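Long-range contacts in putative peptide ABC-transport system periplasmic peptide-binding protein (Campylobacter jejuni, PDB 4OEV), which binds nickel outside the cytoplasm for uptake by an ABC-type importer, and may also take part in peptide transport: residues Y126-A132 with L388-F392; F40-M44 with K474-L478; S99-N103 with F392-R396; F34-F40 with L133-L138; P286-S290 with A458-F462. All coordinates share one frame; numbering follows the deposited sequence.

Contact 1 (Y126-A132 with L388-F392); sequences YPAFLDA and LDPDF
Y126 OH donates a short hydrogen bond to D391 OD2, 2.7 Å away. The oxygen sits at the edge of the tyrosine ring, and the carboxylate is turned 84° against the ring. The hydroxyl arrives on the anti side of OD2, and R429 forms a salt bridge with the other oxygen, OD1; held by both, the D391 carboxylate is probably ionised. With CG of Y126 anti to the backbone N (chi1 -174°), the ring is carried across to this acceptor.

D389 N reaches D131 OD2 at 2.9 Å, nearly in line with the C-O bond of the acceptor, although the angle at hydrogen is a bent 132°. The carboxylate of D389 is itself engaged: OD1 accepts from D391 N at 3.0 Å, an Asx turn set within the type I turn D389-F392, while OD2 forms a salt bridge with R437. That arginine would offset the like charge of D131, whose OD2 lies 4.8 Å from D389 OD2.

In the fold, the contact sets the turn Y126-F129 and the following helix 129-132 against the loop between strand 379-384 and helix 395-398. The side chain of F392 is about 13 Å from the bound nickel.

A128 CB rests against the carboxylate of D389, 3.4 Å from its CG. The F392 ring presents an edge to the helix, with CE2 at 3.5 Å from D131 CB and CZ at 3.9 Å from A132 CB, while D389 CB lies over one face, displaced toward the rim.

Contact 2 (F40-M44 with K474-L478); sequences FDENM and KTRTL
The R476 guanidinium has M44 SD over one face, 4.0 Å above the plane and displaced toward the rim, with F40 O and a water at its edge. Close as F40 O is to R476 NH2, 2.8 Å, the angle is too poor to count as a hydrogen bond; the water accepts from F40 N and only weakly from NH2. The arginine lies against the loop of a beta hairpin, the connection between antiparallel strands 38-40 and 46-48. This loop is a type I turn from D41 to M44 that includes an Asx turn, in which D41 OD1 accepts from N43 N.

R476 extends from CG to NE along the turn, while M44 crosses it at about a right angle. Bends at chi2 (61°) and chi3 (50°) fold the methionine back, so that CE comes to 3.5 Å from R476 CD and to 3.2 Å from T477 O.

E42 O faces R476 CB at 3.3 Å and collects two waters, both donating to it. E42 OE2 and K474 NZ are opposite charges 4.2 Å apart, beyond a salt bridge; K474 has its salt bridge with E491. None of the touching residues is fully buried, which fits a water-mediated surface contact. One of the two waters on E42 O accepts from T477 N, and the other donates to T475 O at 2.7 Å.

Contact 3 (S99-N103 with F392-R396); sequences SIYVN and FHTFR
R396 NH2 donates to S99 O at 3.0 Å, with an angle of 140° at hydrogen and the donor lying above the carbonyl plane. R396 NH1 turns back to its own segment and bonds F392 O at 3.1 Å. The bend at chi3 (-75°) curls the arginine so that the two nitrogens can serve the two carbonyls. N103 OD1 lies over one face of the group, 4.2 Å above its plane and toward the rim.

Along the aliphatic part of the arginine, V102 splits its two methyls: CG2 packs 3.7 Å from R396 CG, while CG1 meets F395 CE2 at 4.0 Å. The N103 and F392 side chains cross at about a right angle, yet amide and ring planes are only 24° apart; N103 ND2 approaches F392 CE1 to 3.4 Å.

A further shell fixes these groups. S99 OG is bonded to S23 O, V102 O accepts from R429 NH1, and R429 also makes a cation-pi contact with F395. The contact thus joins the beginnings of helices 101-104 and 395-398, far apart in sequence, in the buried interior of this family 5 solute-binding protein, with the R396 side chain about 10 Å from the bound oxalate.

W411 adds a cation-pi contact, and this setting would probably spread the buried R396 charge over uncharged partners, two carbonyls and an indole.

Contact 4 (F34-F40 with L133-L138); sequences FSGLTRF and LSIGML
L37 and L133 meet at a slant, CD1 of L37 lying 3.9 Å from CD2 of L133, while M137 crosses L37 at about a right angle and brings CG to 4.1 Å from L37 CD2. Farther along, F34 CG stands beside its backbone N (chi1 -61°), which turns the ring edge to M137 O, near the ring plane and 3.3 Å from F34 CD1. At the opposite end of the segment, S134 OG is at the edge of the F40 ring, although the hydrogen bond of this hydroxyl goes to D131 O. T38 OG1 sits beside S134 but is bonded to L130 O.

Between these side chains the backbones come close: neither G36 nor G136 has a side chain, and their CA atoms lie 4.1 Å apart, with G136 CA making a CA-H...O contact to S35 O. M137 N donates to S35 O at 3.0 Å (159° at hydrogen), and a water links S35 N with M137 O, so S35 and M137 are joined twice. L133 O takes T38 N at 3.3 Å and, weakly, L37 N. I135 O, by contrast, is buried here with no partner in the model.

The pairing lies where the chain leaves helix 129-132 and runs toward helix 140-143. L37 and L133 both pack on I65 of strand 62-67, strand 46-48 lies beside T38 and F40, and helix 81-92 covers the far end, where F91 meets I135 and L138.

Contact 5 (P286-S290 with A458-F462); sequences PLERS and AYLDF
CG of Y459 stands beside its backbone N (chi1 -81°), aiming the ring at the 286-290 loop, and E288 runs extended beyond CG (chi2 -169°) past that ring. Y459 belongs to the long strand 454-467, which pairs with several others in an antiparallel sheet; the 286-290 loop follows strand 280-282, one of those partners, and closes with a type I turn from L287 to S290.

The phenol oxygen is the hub. E288 N donates to Y459 OH at 2.9 Å with an almost straight angle of 172°, and the hydroxyl is also hydrogen-bonded to H285 O, so backbone groups hold it from two residues of the loop. L287 N comes to 3.2 Å of Y459 OH, but its angle is too poor for a bond.

E288 OE1 lies at the edge of the ring, 3.4 Å from Y459 CE2, with the carboxylate plane perpendicular to the ring. This oxygen accepts from N284 N and H285 N, which fixes the group where it flanks the tyrosine.

R289, at the partly exposed side of the contact, has a chain bent at chi2. D461 OD1 is 4.1 Å from R289 NH2 and well out of the guanidinium plane, so only charge attraction is involved; D461 OD2 has salt bridges with K237 and R235. A water accepts from R289 NH2 at 2.8 Å.

Contacts 1, 3, 4 and 5 are buried, whereas contact 2 lies at the surface. Contact 2 is bridged by several waters, and its E42-K474 charges stay beyond salt-bridge distance; contacts 4 and 5 hold one water each, while contacts 1 and 3 bury groups that are probably charged among specific hydrogen bonds. F392 belongs to both contacts 1 and 3, whose centres are about 9 Å apart, so the segment 388-396, loop and start of helix 395-398, serves both Y126-A132 and S99-N103. F40 is likewise shared by contacts 2 and 4, and D131 and L388 of contact 1 pack against it. Contact 4 relies mainly on backbone pairing and aliphatic packing. Contact 5, centred on one tyrosine hydroxyl, touches contact 1 where L287 meets P390.

Contact 1 (Y126-A132 with L388-F392)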
# COMPACT_ATOMS: atom_id res chain seq x y z
N TYR A 126 -17.82 -0.68 12.22
CA TYR A 126 -16.65 -0.68 11.35
C TYR A 126 -15.58 0.07 12.10
O TYR A 126 -15.40 1.27 11.88
CB TYR A 126 -16.94 -0.04 9.98
CG TYR A 126 -15.80 -0.13 9.00
CD1 TYR A 126 -15.28 -1.38 8.61
CD2 TYR A 126 -15.24 1.02 8.46
CE1 TYR A 126 -14.20 -1.45 7.73
CE2 TYR A 126 -14.21 0.96 7.60
CZ TYR A 126 -13.69 -0.28 7.21
OH TYR A 126 -12.63 -0.31 6.34
N PRO A 127 -14.92 -0.61 13.05
CA PRO A 127 -13.94 0.04 13.92
C PRO A 127 -12.83 0.74 13.12
O PRO A 127 -12.30 1.75 13.58
CB PRO A 127 -13.33 -1.13 14.71
CG PRO A 127 -14.23 -2.28 14.51
CD PRO A 127 -15.00 -2.06 13.28
N ALA A 128 -12.55 0.25 11.92
CA ALA A 128 -11.51 0.85 11.09
C ALA A 128 -11.88 2.26 10.62
O ALA A 128 -11.08 2.94 9.98
CB ALA A 128 -11.20 -0.03 9.90
N PHE A 129 -13.10 2.72 10.94
CA PHE A 129 -13.60 3.96 10.38
C PHE A 129 -12.74 5.20 10.68
O PHE A 129 -12.60 6.08 9.83
CB PHE A 129 -15.05 4.24 10.92
CG PHE A 129 -15.79 5.30 10.16
CD1 PHE A 129 -15.69 5.38 8.78
CD2 PHE A 129 -16.68 6.18 10.85
CE1 PHE A 129 -16.38 6.35 8.07
CE2 PHE A 129 -17.38 7.14 10.15
CZ PHE A 129 -17.26 7.24 8.76
N LEU A 130 -12.23 5.31 11.90
CA LEU A 130 -11.42 6.48 12.27
C LEU A 130 -10.12 6.48 11.46
O LEU A 130 -9.68 7.54 11.01
CB LEU A 130 -11.13 6.49 13.76
CG LEU A 130 -12.36 6.89 14.58
CD1 LEU A 130 -12.07 6.69 16.07
CD2 LEU A 130 -12.74 8.33 14.29
N ASP A 131 -9.53 5.30 11.27
CA ASP A 131 -8.34 5.21 10.41
C ASP A 131 -8.74 5.63 9.02
O ASP A 131 -8.00 6.35 8.36
CB ASP A 131 -7.73 3.79 10.37
CG ASP A 131 -6.82 3.51 11.53
OD1 ASP A 131 -6.86 4.32 12.51
OD2 ASP A 131 -6.03 2.55 11.44
N ALA A 132 -9.92 5.19 8.59
CA ALA A 132 -10.41 5.48 7.23
C ALA A 132 -10.63 6.96 7.01
O ALA A 132 -10.48 7.46 5.89
CB ALA A 132 -11.72 4.72 6.97
N LEU A 388 -1.63 0.87 9.02
CA LEU A 388 -2.94 1.22 9.62
C LEU A 388 -3.78 -0.03 9.92
O LEU A 388 -3.26 -1.15 9.94
CB LEU A 388 -3.67 2.18 8.70
CG LEU A 388 -2.85 3.44 8.44
CD1 LEU A 388 -3.70 4.42 7.70
CD2 LEU A 388 -2.27 4.05 9.72
N ASP A 389 -5.09 0.14 10.10
CA ASP A 389 -5.98 -0.97 10.44
C ASP A 389 -5.79 -2.19 9.53
O ASP A 389 -5.63 -2.08 8.29
CB ASP A 389 -7.46 -0.49 10.42
CG ASP A 389 -8.38 -1.50 11.05
OD1 ASP A 389 -8.75 -2.49 10.36
OD2 ASP A 389 -8.66 -1.35 12.27
N PRO A 390 -5.77 -3.39 10.14
CA PRO A 390 -5.53 -4.61 9.34
C PRO A 390 -6.49 -4.84 8.18
O PRO A 390 -6.17 -5.65 7.30
CB PRO A 390 -5.67 -5.73 10.37
CG PRO A 390 -6.43 -5.11 11.54
CD PRO A 390 -5.88 -3.69 11.58
N ASP A 391 -7.65 -4.19 8.18
CA ASP A 391 -8.60 -4.30 7.08
C ASP A 391 -8.06 -3.76 5.78
O ASP A 391 -8.38 -4.28 4.71
CB ASP A 391 -9.92 -3.54 7.45
CG ASP A 391 -11.04 -3.71 6.37
OD1 ASP A 391 -11.40 -4.85 6.03
OD2 ASP A 391 -11.56 -2.69 5.86
N PHE A 392 -7.23 -2.69 5.83
CA PHE A 392 -6.99 -1.89 4.61
C PHE A 392 -6.22 -2.58 3.46
O PHE A 392 -6.52 -2.36 2.25
CB PHE A 392 -6.27 -0.58 5.00
CG PHE A 392 -7.15 0.38 5.74
CD1 PHE A 392 -8.51 0.30 5.61
CD2 PHE A 392 -6.61 1.31 6.62
CE1 PHE A 392 -9.36 1.20 6.32
CE2 PHE A 392 -7.44 2.18 7.33
CZ PHE A 392 -8.81 2.12 7.18

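Contact 2 (F40-M44 with K474-L478)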
# COMPACT_ATOMS: atom_id res chain seq x y z
N PHE A 40 -1.96 10.61 11.79
CA PHE A 40 -1.14 9.76 12.65
C PHE A 40 0.21 10.42 12.93
O PHE A 40 0.78 11.02 12.02
CB PHE A 40 -0.91 8.38 12.00
CG PHE A 40 -2.17 7.76 11.51
CD1 PHE A 40 -2.99 7.06 12.38
CD2 PHE A 40 -2.57 7.91 10.18
CE1 PHE A 40 -4.20 6.50 11.95
CE2 PHE A 40 -3.77 7.36 9.74
CZ PHE A 40 -4.59 6.66 10.62
N ASP A 41 0.73 10.26 14.16
CA ASP A 41 2.01 10.88 14.53
C ASP A 41 3.16 9.90 14.33
O ASP A 41 2.97 8.86 13.69
CB ASP A 41 1.97 11.45 15.96
CG ASP A 41 1.80 10.38 17.05
OD1 ASP A 41 1.95 9.17 16.76
OD2 ASP A 41 1.49 10.76 18.21
N GLU A 42 4.35 10.21 14.87
CA GLU A 42 5.52 9.38 14.59
C GLU A 42 5.39 7.99 15.18
O GLU A 42 6.11 7.07 14.79
CB GLU A 42 6.79 10.03 15.12
CG GLU A 42 6.67 10.41 16.56
CD GLU A 42 6.48 11.89 16.73
OE1 GLU A 42 5.51 12.40 16.15
OE2 GLU A 42 7.28 12.54 17.43
N ASN A 43 4.51 7.87 16.16
CA ASN A 43 4.22 6.59 16.79
C ASN A 43 3.04 5.83 16.15
O ASN A 43 2.60 4.84 16.72
CB ASN A 43 3.93 6.81 18.27
CG ASN A 43 5.07 7.49 18.97
OD1 ASN A 43 4.88 8.48 19.68
ND2 ASN A 43 6.27 6.98 18.75
N MET A 44 2.56 6.32 14.99
CA MET A 44 1.34 5.86 14.32
C MET A 44 0.11 5.93 15.24
O MET A 44 -0.83 5.14 15.12
CB MET A 44 1.51 4.46 13.76
CG MET A 44 0.73 4.21 12.45
SD MET A 44 1.26 5.30 11.12
CE MET A 44 2.96 5.01 11.25
N LYS A 474 11.43 12.91 10.21
CA LYS A 474 11.05 11.99 11.26
C LYS A 474 10.65 10.64 10.65
O LYS A 474 9.98 10.62 9.60
CB LYS A 474 9.88 12.55 12.07
CG LYS A 474 10.24 13.76 12.95
CD LYS A 474 8.97 14.18 13.70
CE LYS A 474 9.20 15.33 14.68
NZ LYS A 474 7.89 15.95 15.03
N THR A 475 11.05 9.54 11.30
CA THR A 475 10.65 8.21 10.83
C THR A 475 9.31 7.84 11.42
O THR A 475 8.88 8.43 12.42
CB THR A 475 11.64 7.12 11.25
OG1 THR A 475 11.70 7.08 12.68
CG2 THR A 475 13.05 7.38 10.68
N ARG A 476 8.66 6.89 10.76
CA ARG A 476 7.57 6.15 11.36
C ARG A 476 7.37 4.88 10.53
O ARG A 476 8.05 4.67 9.51
CB ARG A 476 6.29 6.98 11.48
CG ARG A 476 5.62 7.38 10.19
CD ARG A 476 4.31 8.19 10.44
NE ARG A 476 3.51 8.09 9.23
CZ ARG A 476 2.41 8.78 8.95
NH1 ARG A 476 1.82 8.56 7.78
NH2 ARG A 476 1.95 9.70 9.79
N THR A 477 6.51 3.99 11.01
CA THR A 477 6.31 2.73 10.32
C THR A 477 5.66 3.00 8.97
O THR A 477 4.56 3.54 8.89
CB THR A 477 5.50 1.76 11.18
OG1 THR A 477 6.20 1.60 12.41
CG2 THR A 477 5.38 0.37 10.51
N LEU A 478 6.38 2.63 7.91
CA LEU A 478 5.95 2.92 6.55
C LEU A 478 4.99 1.84 6.04
O LEU A 478 4.78 0.79 6.70
CB LEU A 478 7.17 3.02 5.61
CG LEU A 478 8.17 4.13 6.02
CD1 LEU A 478 9.24 4.33 4.96
CD2 LEU A 478 7.44 5.50 6.36
O HOH W 1 -1.09 10.98 8.96
O HOH W 2 5.55 4.29 13.98
O HOH W 3 8.87 6.80 14.54

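Contact 3 (S99-N103 with F392-R396)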
# COMPACT_ATOMS: atom_id res chain seq x y z
N SER A 99 -11.76 4.33 -5.19
CA SER A 99 -10.79 3.28 -4.86
C SER A 99 -10.96 2.86 -3.37
O SER A 99 -10.53 1.79 -2.95
CB SER A 99 -9.37 3.82 -5.09
OG SER A 99 -9.23 4.96 -4.23
N ILE A 100 -11.62 3.73 -2.60
CA ILE A 100 -11.79 3.49 -1.17
C ILE A 100 -13.28 3.26 -0.85
O ILE A 100 -13.68 3.30 0.31
CB ILE A 100 -11.22 4.67 -0.32
CG1 ILE A 100 -11.89 5.98 -0.71
CG2 ILE A 100 -9.71 4.79 -0.51
CD1 ILE A 100 -11.24 7.20 -0.09
N TYR A 101 -14.05 2.92 -1.88
CA TYR A 101 -15.47 2.60 -1.70
C TYR A 101 -15.74 1.67 -0.49
O TYR A 101 -16.63 1.91 0.32
CB TYR A 101 -16.02 1.99 -3.00
CG TYR A 101 -17.44 1.47 -2.85
CD1 TYR A 101 -17.73 0.11 -2.76
CD2 TYR A 101 -18.51 2.37 -2.77
CE1 TYR A 101 -19.07 -0.33 -2.59
CE2 TYR A 101 -19.81 1.93 -2.61
CZ TYR A 101 -20.09 0.59 -2.53
OH TYR A 101 -21.38 0.20 -2.35
N VAL A 102 -14.93 0.63 -0.34
CA VAL A 102 -15.16 -0.40 0.68
C VAL A 102 -14.88 0.14 2.09
O VAL A 102 -15.24 -0.50 3.09
CB VAL A 102 -14.29 -1.69 0.40
CG1 VAL A 102 -14.74 -2.34 -0.89
CG2 VAL A 102 -12.80 -1.31 0.36
N ASN A 103 -14.24 1.32 2.20
CA ASN A 103 -13.97 1.92 3.49
C ASN A 103 -15.18 2.75 3.93
O ASN A 103 -15.23 3.19 5.11
CB ASN A 103 -12.72 2.82 3.49
CG ASN A 103 -11.44 2.03 3.22
OD1 ASN A 103 -11.49 0.87 2.88
ND2 ASN A 103 -10.30 2.66 3.43
N PHE A 392 -7.23 -2.69 5.83
CA PHE A 392 -6.99 -1.89 4.61
C PHE A 392 -6.22 -2.58 3.46
O PHE A 392 -6.52 -2.36 2.25
CB PHE A 392 -6.27 -0.58 5.00
CG PHE A 392 -7.15 0.38 5.74
CD1 PHE A 392 -8.51 0.30 5.61
CD2 PHE A 392 -6.61 1.31 6.62
CE1 PHE A 392 -9.36 1.20 6.32
CE2 PHE A 392 -7.44 2.18 7.33
CZ PHE A 392 -8.81 2.12 7.18
N HIS A 393 -5.21 -3.40 3.78
CA HIS A 393 -4.63 -4.14 2.66
C HIS A 393 -5.00 -5.63 2.74
O HIS A 393 -4.30 -6.50 2.26
CB HIS A 393 -3.10 -3.94 2.61
CG HIS A 393 -2.72 -2.59 2.09
ND1 HIS A 393 -1.55 -2.35 1.41
CD2 HIS A 393 -3.39 -1.41 2.11
CE1 HIS A 393 -1.49 -1.07 1.08
NE2 HIS A 393 -2.61 -0.48 1.46
N THR A 394 -6.15 -5.94 3.32
CA THR A 394 -6.53 -7.34 3.25
C THR A 394 -7.83 -7.49 2.54
O THR A 394 -7.96 -8.39 1.69
CB THR A 394 -6.64 -8.05 4.66
OG1 THR A 394 -7.54 -7.33 5.50
CG2 THR A 394 -5.29 -8.17 5.37
N PHE A 395 -8.81 -6.61 2.83
CA PHE A 395 -10.09 -6.78 2.17
C PHE A 395 -10.00 -6.63 0.62
O PHE A 395 -10.45 -7.54 -0.15
CB PHE A 395 -11.13 -5.81 2.75
CG PHE A 395 -12.58 -6.17 2.39
CD1 PHE A 395 -13.27 -7.09 3.14
CD2 PHE A 395 -13.21 -5.60 1.27
CE1 PHE A 395 -14.63 -7.43 2.81
CE2 PHE A 395 -14.55 -5.95 0.91
CZ PHE A 395 -15.25 -6.86 1.68
N ARG A 396 -9.41 -5.56 0.13
CA ARG A 396 -9.37 -5.39 -1.34
C ARG A 396 -8.42 -6.40 -1.98
O ARG A 396 -8.44 -6.55 -3.22
CB ARG A 396 -8.90 -3.98 -1.74
CG ARG A 396 -10.04 -2.94 -1.56
CD ARG A 396 -9.52 -1.50 -1.61
NE ARG A 396 -8.82 -1.18 -0.36
CZ ARG A 396 -8.34 0.03 -0.05
NH1 ARG A 396 -7.76 0.21 1.13
NH2 ARG A 396 -8.45 1.05 -0.88

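Contact 4 (F34-F40 with L133-L138)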
# COMPACT_ATOMS: atom_id res chain seq x y z
N PHE A 34 -4.19 17.51 0.43
CA PHE A 34 -5.41 17.28 1.22
C PHE A 34 -5.09 16.91 2.65
O PHE A 34 -3.95 16.51 2.96
CB PHE A 34 -6.25 16.18 0.58
CG PHE A 34 -6.71 16.52 -0.80
CD1 PHE A 34 -7.92 17.17 -1.00
CD2 PHE A 34 -5.91 16.21 -1.90
CE1 PHE A 34 -8.33 17.50 -2.29
CE2 PHE A 34 -6.31 16.54 -3.19
CZ PHE A 34 -7.54 17.17 -3.39
N SER A 35 -6.07 17.08 3.53
CA SER A 35 -5.95 16.56 4.87
C SER A 35 -7.29 16.02 5.28
O SER A 35 -8.33 16.47 4.77
CB SER A 35 -5.46 17.64 5.84
OG SER A 35 -6.38 18.70 5.87
N GLY A 36 -7.26 15.10 6.25
CA GLY A 36 -8.43 14.37 6.67
C GLY A 36 -8.86 14.77 8.06
O GLY A 36 -8.26 15.68 8.67
N LEU A 37 -9.92 14.13 8.54
CA LEU A 37 -10.43 14.37 9.88
C LEU A 37 -9.46 13.90 10.93
O LEU A 37 -9.41 14.48 12.03
CB LEU A 37 -11.78 13.66 10.08
CG LEU A 37 -12.86 14.12 9.12
CD1 LEU A 37 -14.21 13.43 9.43
CD2 LEU A 37 -12.97 15.67 9.20
N THR A 38 -8.72 12.84 10.62
CA THR A 38 -7.75 12.31 11.54
C THR A 38 -6.38 12.23 10.88
O THR A 38 -6.24 12.36 9.66
CB THR A 38 -8.15 10.92 12.07
OG1 THR A 38 -8.23 10.00 10.99
CG2 THR A 38 -9.54 10.95 12.75
N ARG A 39 -5.36 12.00 11.69
CA ARG A 39 -3.97 11.87 11.18
C ARG A 39 -3.20 10.95 12.13
O ARG A 39 -3.75 10.54 13.16
CB ARG A 39 -3.31 13.24 11.07
CG ARG A 39 -3.01 13.85 12.45
CD ARG A 39 -2.48 15.25 12.36
NE ARG A 39 -2.58 15.86 13.68
CZ ARG A 39 -1.64 15.79 14.63
NH1 ARG A 39 -1.87 16.38 15.81
NH2 ARG A 39 -0.48 15.17 14.41
N PHE A 40 -1.96 10.61 11.79
CA PHE A 40 -1.14 9.76 12.65
C PHE A 40 0.21 10.42 12.93
O PHE A 40 0.78 11.02 12.02
CB PHE A 40 -0.91 8.38 12.00
CG PHE A 40 -2.17 7.76 11.51
CD1 PHE A 40 -2.99 7.06 12.38
CD2 PHE A 40 -2.57 7.91 10.18
CE1 PHE A 40 -4.20 6.50 11.95
CE2 PHE A 40 -3.77 7.36 9.74
CZ PHE A 40 -4.59 6.66 10.62
N LEU A 133 -11.00 7.66 8.09
CA LEU A 133 -11.26 9.09 8.01
C LEU A 133 -9.97 9.92 8.02
O LEU A 133 -10.01 11.16 8.15
CB LEU A 133 -12.19 9.51 9.18
CG LEU A 133 -13.64 9.04 9.06
CD1 LEU A 133 -14.41 9.18 10.34
CD2 LEU A 133 -14.31 9.81 7.96
N SER A 134 -8.81 9.26 7.85
CA SER A 134 -7.58 10.02 7.71
C SER A 134 -7.44 10.40 6.23
O SER A 134 -6.56 11.16 5.87
CB SER A 134 -6.35 9.24 8.21
OG SER A 134 -6.18 8.00 7.51
N ILE A 135 -8.34 9.88 5.38
CA ILE A 135 -8.33 10.26 3.96
C ILE A 135 -8.70 11.73 3.81
O ILE A 135 -9.46 12.27 4.64
CB ILE A 135 -9.32 9.40 3.09
CG1 ILE A 135 -8.97 9.51 1.61
CG2 ILE A 135 -10.77 9.75 3.32
CD1 ILE A 135 -7.73 8.69 1.17
N GLY A 136 -8.18 12.37 2.77
CA GLY A 136 -8.41 13.80 2.58
C GLY A 136 -9.90 14.11 2.43
O GLY A 136 -10.66 13.25 1.98
N MET A 137 -10.32 15.31 2.85
CA MET A 137 -11.69 15.80 2.60
C MET A 137 -11.71 16.57 1.26
O MET A 137 -10.69 17.13 0.83
CB MET A 137 -12.19 16.65 3.77
CG MET A 137 -12.39 15.89 5.10
SD MET A 137 -13.73 14.67 5.04
CE MET A 137 -12.70 13.23 4.63
N LEU A 138 -12.83 16.48 0.56
CA LEU A 138 -13.03 17.15 -0.73
C LEU A 138 -13.85 18.44 -0.55
O LEU A 138 -14.65 18.52 0.37
CB LEU A 138 -13.78 16.27 -1.70
CG LEU A 138 -13.06 14.97 -2.10
CD1 LEU A 138 -14.06 14.08 -2.81
CD2 LEU A 138 -11.93 15.35 -2.99
O HOH W 4 -8.46 18.32 2.45

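Contact 5 (P286-S290 with A458-F462)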
# COMPACT_ATOMS: atom_id res chain seq x y z
N PRO A 286 0.12 -11.86 5.90
CA PRO A 286 0.17 -10.43 5.52
C PRO A 286 -0.06 -9.45 6.67
O PRO A 286 -0.14 -8.22 6.44
CB PRO A 286 -0.94 -10.32 4.50
CG PRO A 286 -1.97 -11.28 5.00
CD PRO A 286 -1.24 -12.40 5.74
N LEU A 287 -0.08 -9.95 7.90
CA LEU A 287 -0.38 -9.09 9.03
C LEU A 287 0.64 -9.18 10.16
O LEU A 287 0.28 -9.01 11.33
CB LEU A 287 -1.79 -9.42 9.56
CG LEU A 287 -2.97 -9.05 8.67
CD1 LEU A 287 -4.24 -9.64 9.21
CD2 LEU A 287 -3.12 -7.53 8.56
N GLU A 288 1.92 -9.42 9.82
CA GLU A 288 2.96 -9.70 10.84
C GLU A 288 3.55 -8.46 11.54
O GLU A 288 4.43 -8.57 12.42
CB GLU A 288 4.08 -10.52 10.20
CG GLU A 288 3.55 -11.90 9.76
CD GLU A 288 4.66 -12.85 9.37
OE1 GLU A 288 4.80 -13.11 8.15
OE2 GLU A 288 5.37 -13.32 10.28
N ARG A 289 3.07 -7.29 11.14
CA ARG A 289 3.40 -6.07 11.87
C ARG A 289 2.13 -5.44 12.46
O ARG A 289 2.18 -4.30 12.97
CB ARG A 289 4.11 -5.06 10.97
CG ARG A 289 5.59 -5.40 10.74
CD ARG A 289 6.42 -4.13 10.78
NE ARG A 289 7.78 -4.42 10.33
CZ ARG A 289 8.81 -4.59 11.15
NH1 ARG A 289 8.64 -4.47 12.47
NH2 ARG A 289 10.02 -4.86 10.65
N SER A 290 1.07 -6.22 12.48
CA SER A 290 -0.23 -5.79 13.04
C SER A 290 -0.55 -6.32 14.44
O SER A 290 -0.05 -7.37 14.83
CB SER A 290 -1.34 -6.26 12.12
OG SER A 290 -2.60 -5.90 12.68
N ALA A 458 9.17 -11.84 2.14
CA ALA A 458 9.84 -11.05 3.16
C ALA A 458 9.15 -9.70 3.43
O ALA A 458 8.57 -9.10 2.52
CB ALA A 458 11.28 -10.80 2.77
N TYR A 459 9.25 -9.24 4.67
CA TYR A 459 8.90 -7.87 5.05
C TYR A 459 10.14 -6.98 4.91
O TYR A 459 11.23 -7.41 5.24
CB TYR A 459 8.40 -7.82 6.49
CG TYR A 459 6.94 -8.22 6.63
CD1 TYR A 459 5.93 -7.27 6.71
CD2 TYR A 459 6.57 -9.56 6.73
CE1 TYR A 459 4.58 -7.63 6.87
CE2 TYR A 459 5.22 -9.94 6.87
CZ TYR A 459 4.24 -8.97 6.95
OH TYR A 459 2.91 -9.35 7.09
N LEU A 460 9.97 -5.78 4.35
CA LEU A 460 11.10 -4.91 4.03
C LEU A 460 11.32 -3.74 5.01
O LEU A 460 10.34 -3.15 5.53
CB LEU A 460 10.89 -4.33 2.64
CG LEU A 460 10.58 -5.29 1.53
CD1 LEU A 460 10.41 -4.48 0.27
CD2 LEU A 460 11.77 -6.31 1.37
N ASP A 461 12.58 -3.42 5.27
CA ASP A 461 12.91 -2.10 5.78
C ASP A 461 13.17 -1.21 4.58
O ASP A 461 13.49 -1.70 3.49
CB ASP A 461 14.14 -2.08 6.68
CG ASP A 461 13.86 -2.55 8.05
OD1 ASP A 461 12.69 -2.87 8.32
OD2 ASP A 461 14.80 -2.57 8.87
N PHE A 462 13.08 0.09 4.79
CA PHE A 462 13.37 1.01 3.71
C PHE A 462 14.52 1.88 4.11
O PHE A 462 14.70 2.20 5.28
CB PHE A 462 12.13 1.85 3.36
CG PHE A 462 11.15 1.10 2.51
CD1 PHE A 462 11.30 1.08 1.13
CD2 PHE A 462 10.09 0.43 3.08
CE1 PHE A 462 10.43 0.35 0.31
CE2 PHE A 462 9.20 -0.31 2.26
CZ PHE A 462 9.37 -0.33 0.89
O HOH W 5 10.26 -3.55 8.15